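P43 (Trichuris muris, PDB 6QIX) is the major protein secreted by this whipworm parasite, tethering to matrix and inhibiting interleukin-13 function. Local coordinates at residues A[131-136]-A[140-145]; A[125-130]-A[343-348]; A[168-173]-A[180-185]; A[32-37]-A[100-105]. All blocks are in the same frame, centred on the assembly; numbering follows the deposited sequence. Where two conformers were deposited one is given.

How the contacts relate
From the N terminus, contact 4 comes first: a disulfide joins the loop before helix 39-49 to the chain around strand 95-101, closing a loop of 67 residues between the two cysteines. At 125-130 contact 2 then opens, and it closes only at 343-348, so both contact 1 and contact 3 fall within its span. Contact 1 is a tight return between helices 126-129 and 139-151; contact 3 is a small hairpin, 172-173 with 180-181. No two contacts cross. Contacts 1 and 2 touch where Tyr347 packs on Arg134 and Pro135, tying the middle of the chain to its last strands. Contacts 3 and 4 meet through Tyr171 and His103, well away from that central pair.

Contact 1: A[131-136]-A[140-145]; sequences CFTRPD and YVRLGY. With ACT (acetate ion), chain D.
Tyr145 and Phe132 lie ring on ring, with centroids 3.8 Å apart and planes only 9° from parallel, a face-to-face stack with little offset. Starting from Tyr145 CB, the side chain first passes Phe132 CD2 at 3.9 Å. Its CG and CD1 then ride above Phe132 CE2, and CE1 and CZ above Phe132 CZ, giving the two rings a broad overlap. At the tip, Tyr145 OH leaves the stack and donates a hydrogen bond of 2.6 Å to OXT of an acetate ion, probably from the crystallisation liquor, which approaches near the plane of the ring; Arg56 and Tyr43 bind the same acetate. Cys131 CB sits over the opposite face of the Phe132 ring, sandwiching it.

The stack belongs to the connection between the one-turn helix 126-129 and helix 139-151: the loop that follows the short helix folds back against the first turns of the longer one, with Cys131 tied by a disulfide to Cys362 near the C terminus. One turn back along the later helix from Tyr145, Arg142 has CG anti to its backbone N (chi1 -178°) and runs extended to NE, carrying its methylenes past Phe132 O, with CG 3.5 Å from that oxygen. Thr133 CG2 lies over one face of the guanidinium group, 3.7 Å from Arg142 NH2. Arg142 NH1 gives one hydrogen bond to Lys266 O and another, of 3.2 Å, to a water that in turn donates to Arg134 O at 3.0 Å.

Contact 2: A[125-130]-A[343-348]; sequences NEKLKQ and CCHPYE
His345 reaches from the second segment to the short helix 126-129 with the one hydrogen bond across this contact: NE2 donates to Lys127 O at 2.8 Å, with an N-H...O angle of 159°. The bond uses a lone pair of the carbonyl, and the oxygen lies close to the imidazole plane. CG of His345 stands anti to the backbone N (chi1 -175°), which extends the ring from the turn toward the helix. On its other nitrogen, ND1 is bonded to Lys359 NZ; a neutral ring protonated at NE2 would suit both partners.

Van der Waals contacts surround this bond. Lys127 CG comes 4.0 Å from His345 NE2, while Gln130 CB lies 3.8 Å from His345 CD2. Gln130 OE1 also approaches that CD2 at the ring edge, at 3.5 Å, and the amide and ring planes are turned 57° apart. Gln130 NE2 is bonded outside the two segments, to Met326 O and Gln327 OE1. Pro346, preceded by a cis peptide, sets its CG 3.3 Å from Gln130 O, and its CB covers one face of the His345 ring.

The turn His345-Pro346 links strands 339-344 and 347-349. The disulfides Cys343-Cys356 and Cys344-Cys244 fix its near end, strand 356-358 pairs with 347-349, and Leu128 and Lys129 of the short helix pack on Phe149 of helix 139-151.

Contact 3: A[168-173]-A[180-185]; sequences CGDYEP and CIKPPA
Cys180 begins the return strand of a small two-stranded antiparallel beta hairpin, paired with 172-173, and is tied by a disulfide to Cys167, just ahead of the first segment. Its CA faces Pro173 in a non-hydrogen-bonded pair, and its CB packs against Tyr171 CB at 4.1 Å. With SG anti to the carbonyl carbon (chi1 -65°), the sulfur is beside the backbone N, where it joins Cys167.

Ile181 supplies both hydrogen bonds of the hairpin. Its N donates to Glu172 O at 2.9 Å, and its O accepts from Glu172 N at 2.8 Å, both nearly straight, at 174° and 167°. That same oxygen also receives a CA-H...O contact from Tyr171 CA. Tyr171 stands at the end of the type II' turn that begins at Cys168, where Gly169 takes the positive phi that favours glycine.

Lys182 runs extended across the Tyr171 ring. Its CB sits over the ring face in a CH-pi contact, 4.1 Å from the centroid, while CD passes Tyr171 OH at 3.9 Å. The tyrosine ring also stacks with His76. Lys182 NZ ends 4.8 Å from Asp170 OD2, too far for a salt bridge, and any attraction is probably weak.

Pro183 turns toward the first strand. Its CG meets Glu172 CD at 3.8 Å, crossing the carboxylate side chain at about a right angle; that carboxylate is held by His186. A single water finally bridges the segments, donating to Asp170 O at 2.8 Å and to Pro183 O.

Contact 4: A[32-37]-A[100-105]; sequences TDCLWY and EVCHDH
The backbones at Cys34 and Cys102 keep 6.4 Å between their CA atoms, with neither a hydrogen bond nor a beta bridge across the two segments, so covalent sulfur chemistry carries the contact. Both CA-CB bonds are directed at the partner segment. The SG atoms of Cys34 and Cys102 are 2.1 Å apart, and a chi3 of -94° makes this a left-handed disulfide, close to the perpendicular twist that sulfur-sulfur bonds favour. In each cysteine SG is anti to the carbonyl carbon and beside the backbone N (chi1 -67° for Cys34, -66° for Cys102), and the two halves of the bridge therefore share the same first torsion.

Strand 79-85 runs between the two segments: Thr32 and Leu35 bond by backbone to Phe81 and Phe79, while Glu100 and Cys102 bond to Lys80 and Ser78. The disulfide thus straps over the middle strand, whose Lys80 touches both cysteines; Cys34 also packs on Ser78, just before that strand. Such a three-stranded layer, with a tryptophan-rich irregular first strand and its cysteine bridged to the third, is consistent with a thrombospondin type 1-like repeat; Cys200-Cys269 probably forms the equivalent bridge in the second half of the chain.

Within the first segment, Thr32 OG1 donates to Asp33 O at 2.8 Å, just ahead of the cysteine. The same hydroxyl oxygen is also hydrogen-bonded to Phe81 N, which adds a side-chain link between this segment and the middle strand.

Contact 1: A[131-136]-A[140-145]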
# COMPACT_ATOMS: atom_id res chain seq x y z
N CYS A 131 0.70 -1.33 7.73
CA CYS A 131 0.84 -1.28 9.18
C CYS A 131 0.18 -2.49 9.81
O CYS A 131 0.55 -2.90 10.92
CB CYS A 131 0.20 -0.01 9.75
SG CYS A 131 1.05 1.53 9.28
N PHE A 132 -0.85 -3.04 9.15
CA PHE A 132 -1.63 -4.13 9.75
C PHE A 132 -1.35 -5.46 9.06
O PHE A 132 -2.22 -6.33 9.02
CB PHE A 132 -3.10 -3.74 9.74
CG PHE A 132 -3.34 -2.38 10.36
CD1 PHE A 132 -3.18 -2.20 11.74
CD2 PHE A 132 -3.62 -1.26 9.58
CE1 PHE A 132 -3.33 -0.97 12.32
CE2 PHE A 132 -3.80 -0.03 10.17
CZ PHE A 132 -3.66 0.11 11.55
N THR A 133 -0.13 -5.63 8.55
CA THR A 133 0.34 -6.87 7.94
C THR A 133 1.41 -7.54 8.79
O THR A 133 2.16 -8.39 8.29
CB THR A 133 0.88 -6.64 6.52
OG1 THR A 133 1.96 -5.69 6.56
CG2 THR A 133 -0.18 -6.12 5.57
N ARG A 134 1.50 -7.17 10.08
CA ARG A 134 2.47 -7.79 10.95
C ARG A 134 2.10 -9.24 11.25
O ARG A 134 0.92 -9.63 11.20
CB ARG A 134 2.60 -7.03 12.27
CG ARG A 134 3.01 -5.61 12.10
CD ARG A 134 2.43 -4.75 13.26
NE ARG A 134 2.73 -5.28 14.59
CZ ARG A 134 2.42 -4.65 15.73
NH1 ARG A 134 1.83 -3.46 15.68
NH2 ARG A 134 2.68 -5.20 16.91
N PRO A 135 3.10 -10.07 11.61
CA PRO A 135 2.78 -11.46 11.93
C PRO A 135 1.82 -11.55 13.09
O PRO A 135 1.08 -12.54 13.19
CB PRO A 135 4.14 -12.08 12.26
CG PRO A 135 5.00 -10.98 12.62
CD PRO A 135 4.54 -9.81 11.77
N ASP A 136 1.85 -10.56 13.98
CA ASP A 136 1.04 -10.58 15.17
C ASP A 136 -0.21 -9.71 15.05
O ASP A 136 -0.90 -9.50 16.04
CB ASP A 136 1.88 -10.19 16.42
CG ASP A 136 2.59 -8.83 16.29
OD1 ASP A 136 2.59 -8.27 15.18
OD2 ASP A 136 3.15 -8.32 17.31
N TYR A 140 -8.93 -10.41 12.65
CA TYR A 140 -10.13 -9.56 12.70
C TYR A 140 -9.76 -8.07 12.67
O TYR A 140 -10.55 -7.25 12.14
CB TYR A 140 -10.99 -9.93 13.93
CG TYR A 140 -10.55 -9.33 15.24
CD1 TYR A 140 -11.11 -8.14 15.69
CD2 TYR A 140 -9.59 -9.95 16.04
CE1 TYR A 140 -10.72 -7.58 16.88
CE2 TYR A 140 -9.19 -9.39 17.24
CZ TYR A 140 -9.77 -8.20 17.66
OH TYR A 140 -9.41 -7.61 18.86
N VAL A 141 -8.58 -7.70 13.19
CA VAL A 141 -8.09 -6.33 13.12
C VAL A 141 -7.71 -5.97 11.69
O VAL A 141 -8.10 -4.91 11.14
CB VAL A 141 -6.88 -6.18 14.07
CG1 VAL A 141 -6.25 -4.82 13.92
CG2 VAL A 141 -7.33 -6.42 15.52
N ARG A 142 -6.95 -6.85 11.05
CA ARG A 142 -6.55 -6.63 9.67
C ARG A 142 -7.78 -6.43 8.80
O ARG A 142 -7.82 -5.50 7.98
CB ARG A 142 -5.71 -7.81 9.19
CG ARG A 142 -5.22 -7.68 7.82
CD ARG A 142 -4.29 -8.86 7.44
NE ARG A 142 -3.95 -8.59 6.06
CZ ARG A 142 -2.79 -8.83 5.50
NH1 ARG A 142 -1.82 -9.40 6.25
NH2 ARG A 142 -2.62 -8.52 4.21
N LEU A 143 -8.82 -7.25 9.00
CA LEU A 143 -9.98 -7.17 8.14
C LEU A 143 -10.79 -5.91 8.43
O LEU A 143 -11.34 -5.31 7.50
CB LEU A 143 -10.86 -8.40 8.29
CG LEU A 143 -10.15 -9.70 7.87
CD1 LEU A 143 -11.06 -10.90 8.09
CD2 LEU A 143 -9.68 -9.64 6.43
N GLY A 144 -10.84 -5.49 9.70
CA GLY A 144 -11.56 -4.28 10.04
C GLY A 144 -10.92 -3.03 9.44
O GLY A 144 -11.62 -2.16 8.88
N TYR A 145 -9.59 -2.93 9.53
CA TYR A 145 -8.92 -1.78 8.90
C TYR A 145 -9.00 -1.85 7.38
O TYR A 145 -9.06 -0.80 6.71
CB TYR A 145 -7.46 -1.69 9.35
CG TYR A 145 -7.27 -1.02 10.67
CD1 TYR A 145 -7.28 0.36 10.77
CD2 TYR A 145 -7.05 -1.76 11.83
CE1 TYR A 145 -7.10 0.99 11.99
CE2 TYR A 145 -6.87 -1.12 13.07
CZ TYR A 145 -6.90 0.25 13.13
OH TYR A 145 -6.70 0.88 14.35
C ACT D . -6.61 4.70 14.39
O ACT D . -5.84 5.67 14.52
OXT ACT D . -6.34 3.48 14.34
CH3 ACT D . -8.09 5.09 14.21
O HOH W 1 -1.46 -9.59 9.42

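Contact 2: A[125-130]-A[343-348]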
# COMPACT_ATOMS: atom_id res chain seq x y z
N ASN A 125 -1.37 4.25 -0.86
CA ASN A 125 -1.97 3.91 0.42
C ASN A 125 -1.50 2.56 0.95
O ASN A 125 -1.69 2.29 2.14
CB ASN A 125 -3.49 3.97 0.34
CG ASN A 125 -4.11 2.92 -0.57
OD1 ASN A 125 -3.44 2.19 -1.32
ND2 ASN A 125 -5.45 2.86 -0.53
N GLU A 126 -0.87 1.74 0.11
CA GLU A 126 -0.38 0.44 0.58
C GLU A 126 0.62 0.61 1.72
O GLU A 126 0.76 -0.30 2.56
CB GLU A 126 0.26 -0.34 -0.58
CG GLU A 126 -0.70 -0.83 -1.65
CD GLU A 126 -1.67 -1.95 -1.20
OE1 GLU A 126 -1.36 -2.71 -0.24
OE2 GLU A 126 -2.75 -2.07 -1.86
N LYS A 127 1.33 1.73 1.76
CA LYS A 127 2.29 1.97 2.84
C LYS A 127 1.60 1.96 4.20
O LYS A 127 2.16 1.43 5.19
CB LYS A 127 2.95 3.33 2.61
CG LYS A 127 3.95 3.79 3.65
CD LYS A 127 4.90 4.85 3.05
CE LYS A 127 5.89 5.43 4.07
NZ LYS A 127 7.29 5.49 3.53
N LEU A 128 0.39 2.52 4.25
CA LEU A 128 -0.38 2.57 5.49
C LEU A 128 -1.12 1.26 5.75
O LEU A 128 -1.19 0.81 6.89
CB LEU A 128 -1.36 3.73 5.48
CG LEU A 128 -0.73 5.11 5.51
CD1 LEU A 128 -1.78 6.19 5.56
CD2 LEU A 128 0.19 5.25 6.69
N LYS A 129 -1.68 0.65 4.71
CA LYS A 129 -2.31 -0.66 4.86
C LYS A 129 -1.32 -1.66 5.45
O LYS A 129 -1.69 -2.52 6.26
CB LYS A 129 -2.84 -1.15 3.50
CG LYS A 129 -3.94 -0.29 2.92
CD LYS A 129 -4.17 -0.64 1.46
CE LYS A 129 -5.10 -1.79 1.31
NZ LYS A 129 -5.47 -2.01 -0.15
N GLN A 130 -0.04 -1.53 5.11
CA GLN A 130 0.93 -2.49 5.58
C GLN A 130 1.21 -2.37 7.07
O GLN A 130 1.87 -3.26 7.64
CB GLN A 130 2.20 -2.36 4.72
CG GLN A 130 2.00 -3.01 3.35
CD GLN A 130 3.10 -2.72 2.37
OE1 GLN A 130 4.11 -2.15 2.72
NE2 GLN A 130 2.89 -3.06 1.12
N CYS A 343 15.77 -3.59 8.89
CA CYS A 343 14.43 -4.11 9.11
C CYS A 343 13.49 -3.65 7.99
O CYS A 343 13.68 -2.60 7.38
CB CYS A 343 13.83 -3.61 10.45
SG CYS A 343 14.87 -3.80 11.91
N CYS A 344 12.42 -4.41 7.75
CA CYS A 344 11.50 -4.00 6.67
C CYS A 344 10.18 -3.45 7.20
O CYS A 344 9.64 -3.89 8.22
CB CYS A 344 11.20 -5.17 5.71
SG CYS A 344 12.63 -5.64 4.72
N HIS A 345 9.66 -2.48 6.48
CA HIS A 345 8.38 -1.87 6.77
C HIS A 345 7.34 -2.96 7.03
O HIS A 345 7.21 -3.90 6.22
CB HIS A 345 7.98 -1.00 5.56
CG HIS A 345 6.73 -0.22 5.77
ND1 HIS A 345 6.72 0.94 6.52
CD2 HIS A 345 5.45 -0.45 5.41
CE1 HIS A 345 5.49 1.42 6.55
NE2 HIS A 345 4.70 0.59 5.89
N PRO A 346 6.51 -2.83 8.08
CA PRO A 346 6.31 -1.64 8.93
C PRO A 346 7.22 -1.56 10.16
O PRO A 346 6.95 -0.82 11.12
CB PRO A 346 4.86 -1.77 9.38
CG PRO A 346 4.67 -3.26 9.47
CD PRO A 346 5.46 -3.83 8.28
N TYR A 347 8.33 -2.29 10.13
CA TYR A 347 9.34 -2.24 11.18
C TYR A 347 10.53 -1.37 10.78
O TYR A 347 10.75 -1.10 9.61
CB TYR A 347 9.82 -3.66 11.50
CG TYR A 347 8.72 -4.59 12.02
CD1 TYR A 347 8.56 -4.79 13.40
CD2 TYR A 347 7.85 -5.26 11.15
CE1 TYR A 347 7.58 -5.65 13.89
CE2 TYR A 347 6.88 -6.09 11.63
CZ TYR A 347 6.74 -6.28 12.99
OH TYR A 347 5.74 -7.11 13.46
N GLU A 348 11.29 -0.93 11.78
CA GLU A 348 12.51 -0.17 11.56
C GLU A 348 13.51 -0.56 12.65
O GLU A 348 13.12 -1.04 13.71
CB GLU A 348 12.23 1.34 11.61
CG GLU A 348 11.72 1.80 12.99
CD GLU A 348 11.29 3.29 13.07
OE1 GLU A 348 11.46 4.08 12.12
OE2 GLU A 348 10.75 3.66 14.13
O HOH W 2 5.10 -4.87 4.60

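Contact 3: A[168-173]-A[180-185]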
# COMPACT_ATOMS: atom_id res chain seq x y z
N CYS A 168 -11.97 9.96 -9.14
CA CYS A 168 -12.13 8.83 -8.23
C CYS A 168 -13.39 8.00 -8.47
O CYS A 168 -14.39 8.49 -9.02
CB CYS A 168 -12.16 9.29 -6.76
SG CYS A 168 -10.58 9.83 -6.11
N GLY A 169 -13.31 6.74 -8.05
CA GLY A 169 -14.48 5.87 -7.96
C GLY A 169 -15.07 5.54 -9.32
O GLY A 169 -14.36 5.01 -10.18
N ASP A 170 -16.38 5.77 -9.51
CA ASP A 170 -17.02 5.52 -10.79
C ASP A 170 -16.60 6.49 -11.91
O ASP A 170 -17.03 6.32 -13.07
CB ASP A 170 -18.55 5.60 -10.62
CG ASP A 170 -19.10 4.58 -9.63
OD1 ASP A 170 -18.50 3.51 -9.40
OD2 ASP A 170 -20.21 4.84 -9.09
N TYR A 171 -15.83 7.54 -11.58
CA TYR A 171 -15.39 8.53 -12.55
C TYR A 171 -13.93 8.31 -12.88
O TYR A 171 -13.12 7.97 -12.01
CB TYR A 171 -15.63 9.96 -12.00
CG TYR A 171 -17.10 10.30 -11.98
CD1 TYR A 171 -17.69 11.00 -13.03
CD2 TYR A 171 -17.91 9.91 -10.94
CE1 TYR A 171 -19.02 11.26 -13.04
CE2 TYR A 171 -19.26 10.18 -10.95
CZ TYR A 171 -19.80 10.85 -12.00
OH TYR A 171 -21.15 11.16 -12.04
N GLU A 172 -13.59 8.55 -14.16
CA GLU A 172 -12.24 8.43 -14.68
C GLU A 172 -11.95 9.61 -15.60
O GLU A 172 -12.88 10.20 -16.16
CB GLU A 172 -12.08 7.11 -15.48
CG GLU A 172 -12.41 5.88 -14.61
CD GLU A 172 -12.27 4.53 -15.29
OE1 GLU A 172 -11.85 4.49 -16.48
OE2 GLU A 172 -12.58 3.50 -14.59
N PRO A 173 -10.69 9.96 -15.79
CA PRO A 173 -10.39 11.07 -16.71
C PRO A 173 -10.86 10.75 -18.11
O PRO A 173 -10.78 9.59 -18.55
CB PRO A 173 -8.87 11.20 -16.64
CG PRO A 173 -8.50 10.51 -15.30
CD PRO A 173 -9.47 9.38 -15.23
N CYS A 180 -13.78 14.79 -15.68
CA CYS A 180 -14.09 13.47 -15.12
C CYS A 180 -15.36 12.95 -15.77
O CYS A 180 -16.39 13.64 -15.76
CB CYS A 180 -14.29 13.53 -13.62
SG CYS A 180 -12.73 14.01 -12.77
N ILE A 181 -15.29 11.74 -16.34
CA ILE A 181 -16.46 11.13 -16.97
C ILE A 181 -16.75 9.80 -16.30
O ILE A 181 -15.90 9.22 -15.62
CB ILE A 181 -16.26 10.99 -18.49
CG1 ILE A 181 -14.95 10.25 -18.79
CG2 ILE A 181 -16.19 12.38 -19.12
CD1 ILE A 181 -14.97 8.76 -18.50
N LYS A 182 -17.99 9.35 -16.46
CA LYS A 182 -18.45 8.11 -15.86
C LYS A 182 -18.55 7.07 -16.96
O LYS A 182 -19.56 7.05 -17.70
CB LYS A 182 -19.81 8.34 -15.18
CG LYS A 182 -20.29 7.15 -14.33
CD LYS A 182 -21.48 7.60 -13.48
CE LYS A 182 -22.15 6.45 -12.79
NZ LYS A 182 -23.38 6.92 -12.04
N PRO A 183 -17.56 6.21 -17.15
CA PRO A 183 -17.67 5.18 -18.20
C PRO A 183 -18.77 4.19 -17.87
O PRO A 183 -19.22 4.10 -16.73
CB PRO A 183 -16.29 4.51 -18.19
CG PRO A 183 -15.75 4.75 -16.84
CD PRO A 183 -16.31 6.07 -16.37
N PRO A 184 -19.22 3.41 -18.85
CA PRO A 184 -20.10 2.26 -18.53
C PRO A 184 -19.46 1.37 -17.48
O PRO A 184 -18.24 1.20 -17.45
CB PRO A 184 -20.26 1.52 -19.86
CG PRO A 184 -19.91 2.56 -20.91
CD PRO A 184 -18.86 3.46 -20.27
N ALA A 185 -20.28 0.83 -16.59
CA ALA A 185 -19.73 -0.01 -15.53
C ALA A 185 -18.86 -1.12 -16.10
O ALA A 185 -19.24 -1.78 -17.08
CB ALA A 185 -20.87 -0.62 -14.70
O HOH W 3 -18.41 4.09 -13.96

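Contact 4: A[32-37]-A[100-105]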
# COMPACT_ATOMS: atom_id res chain seq x y z
N THR A 32 -19.75 13.56 8.80
CA THR A 32 -18.84 14.69 8.72
C THR A 32 -19.27 15.65 7.61
O THR A 32 -20.20 15.37 6.85
CB THR A 32 -17.41 14.24 8.42
OG1 THR A 32 -17.39 13.56 7.16
CG2 THR A 32 -16.89 13.30 9.50
N ASP A 33 -18.58 16.78 7.53
CA ASP A 33 -18.56 17.57 6.30
C ASP A 33 -17.83 16.80 5.19
O ASP A 33 -17.24 15.74 5.41
CB ASP A 33 -17.86 18.91 6.56
CG ASP A 33 -18.76 19.91 7.25
OD1 ASP A 33 -18.23 20.92 7.80
OD2 ASP A 33 -20.01 19.72 7.26
N CYS A 34 -17.86 17.34 3.97
CA CYS A 34 -17.03 16.77 2.91
C CYS A 34 -15.56 16.90 3.29
O CYS A 34 -15.09 17.99 3.62
CB CYS A 34 -17.30 17.47 1.58
SG CYS A 34 -18.99 17.17 0.90
N LEU A 35 -14.84 15.77 3.28
CA LEU A 35 -13.49 15.72 3.82
C LEU A 35 -12.44 15.88 2.72
O LEU A 35 -12.67 15.55 1.57
CB LEU A 35 -13.23 14.38 4.54
CG LEU A 35 -14.17 14.09 5.70
CD1 LEU A 35 -13.84 12.74 6.31
CD2 LEU A 35 -14.11 15.17 6.77
N TRP A 36 -11.26 16.34 3.11
CA TRP A 36 -10.21 16.57 2.13
C TRP A 36 -8.84 16.45 2.79
O TRP A 36 -8.70 16.27 4.00
CB TRP A 36 -10.39 17.95 1.44
CG TRP A 36 -9.62 18.08 0.17
CD1 TRP A 36 -8.67 19.02 -0.14
CD2 TRP A 36 -9.70 17.21 -0.96
NE1 TRP A 36 -8.16 18.79 -1.41
CE2 TRP A 36 -8.77 17.68 -1.93
CE3 TRP A 36 -10.45 16.08 -1.26
CZ2 TRP A 36 -8.57 17.04 -3.14
CZ3 TRP A 36 -10.27 15.47 -2.49
CH2 TRP A 36 -9.34 15.95 -3.42
N TYR A 37 -7.82 16.56 1.96
CA TYR A 37 -6.42 16.39 2.34
C TYR A 37 -5.89 17.69 2.92
O TYR A 37 -6.54 18.72 2.84
CB TYR A 37 -5.64 15.96 1.11
CG TYR A 37 -6.12 14.60 0.61
CD1 TYR A 37 -5.62 13.42 1.15
CD2 TYR A 37 -7.11 14.51 -0.38
CE1 TYR A 37 -6.06 12.21 0.74
CE2 TYR A 37 -7.56 13.29 -0.81
CZ TYR A 37 -7.03 12.13 -0.24
OH TYR A 37 -7.47 10.89 -0.65
N GLU A 100 -19.96 8.51 1.76
CA GLU A 100 -20.81 9.09 0.72
C GLU A 100 -19.98 10.10 -0.05
O GLU A 100 -19.53 11.11 0.52
CB GLU A 100 -22.06 9.77 1.30
CG GLU A 100 -23.01 10.32 0.26
CD GLU A 100 -24.16 11.12 0.89
OE1 GLU A 100 -24.47 10.88 2.08
OE2 GLU A 100 -24.76 11.97 0.19
N VAL A 101 -19.80 9.86 -1.34
CA VAL A 101 -19.00 10.75 -2.16
C VAL A 101 -19.70 12.09 -2.31
O VAL A 101 -20.92 12.17 -2.46
CB VAL A 101 -18.74 10.12 -3.54
CG1 VAL A 101 -18.15 11.12 -4.46
CG2 VAL A 101 -17.83 8.90 -3.43
N CYS A 102 -18.91 13.15 -2.31
CA CYS A 102 -19.39 14.51 -2.56
C CYS A 102 -19.17 14.82 -4.04
O CYS A 102 -18.13 15.32 -4.43
CB CYS A 102 -18.67 15.50 -1.64
SG CYS A 102 -19.06 15.26 0.11
N HIS A 103 -20.17 14.50 -4.87
CA HIS A 103 -20.05 14.71 -6.31
C HIS A 103 -20.16 16.18 -6.73
O HIS A 103 -19.90 16.51 -7.89
CB HIS A 103 -21.14 13.90 -7.02
CG HIS A 103 -20.99 12.42 -6.87
ND1 HIS A 103 -20.03 11.70 -7.53
CD2 HIS A 103 -21.71 11.52 -6.15
CE1 HIS A 103 -20.16 10.41 -7.25
NE2 HIS A 103 -21.17 10.28 -6.40
N ASP A 104 -20.53 17.08 -5.82
CA ASP A 104 -20.47 18.50 -6.15
C ASP A 104 -19.05 18.92 -6.53
O ASP A 104 -18.86 19.80 -7.37
CB ASP A 104 -20.98 19.36 -4.99
CG ASP A 104 -22.50 19.29 -4.82
OD1 ASP A 104 -23.23 18.84 -5.75
OD2 ASP A 104 -22.96 19.70 -3.75
N HIS A 105 -18.04 18.32 -5.93
CA HIS A 105 -16.66 18.70 -6.25
C HIS A 105 -16.15 17.76 -7.32
O HIS A 105 -15.48 16.76 -7.05
CB HIS A 105 -15.80 18.70 -5.01
CG HIS A 105 -16.10 19.83 -4.10
ND1 HIS A 105 -16.58 19.65 -2.83
CD2 HIS A 105 -16.03 21.17 -4.29
CE1 HIS A 105 -16.76 20.82 -2.25
NE2 HIS A 105 -16.44 21.76 -3.12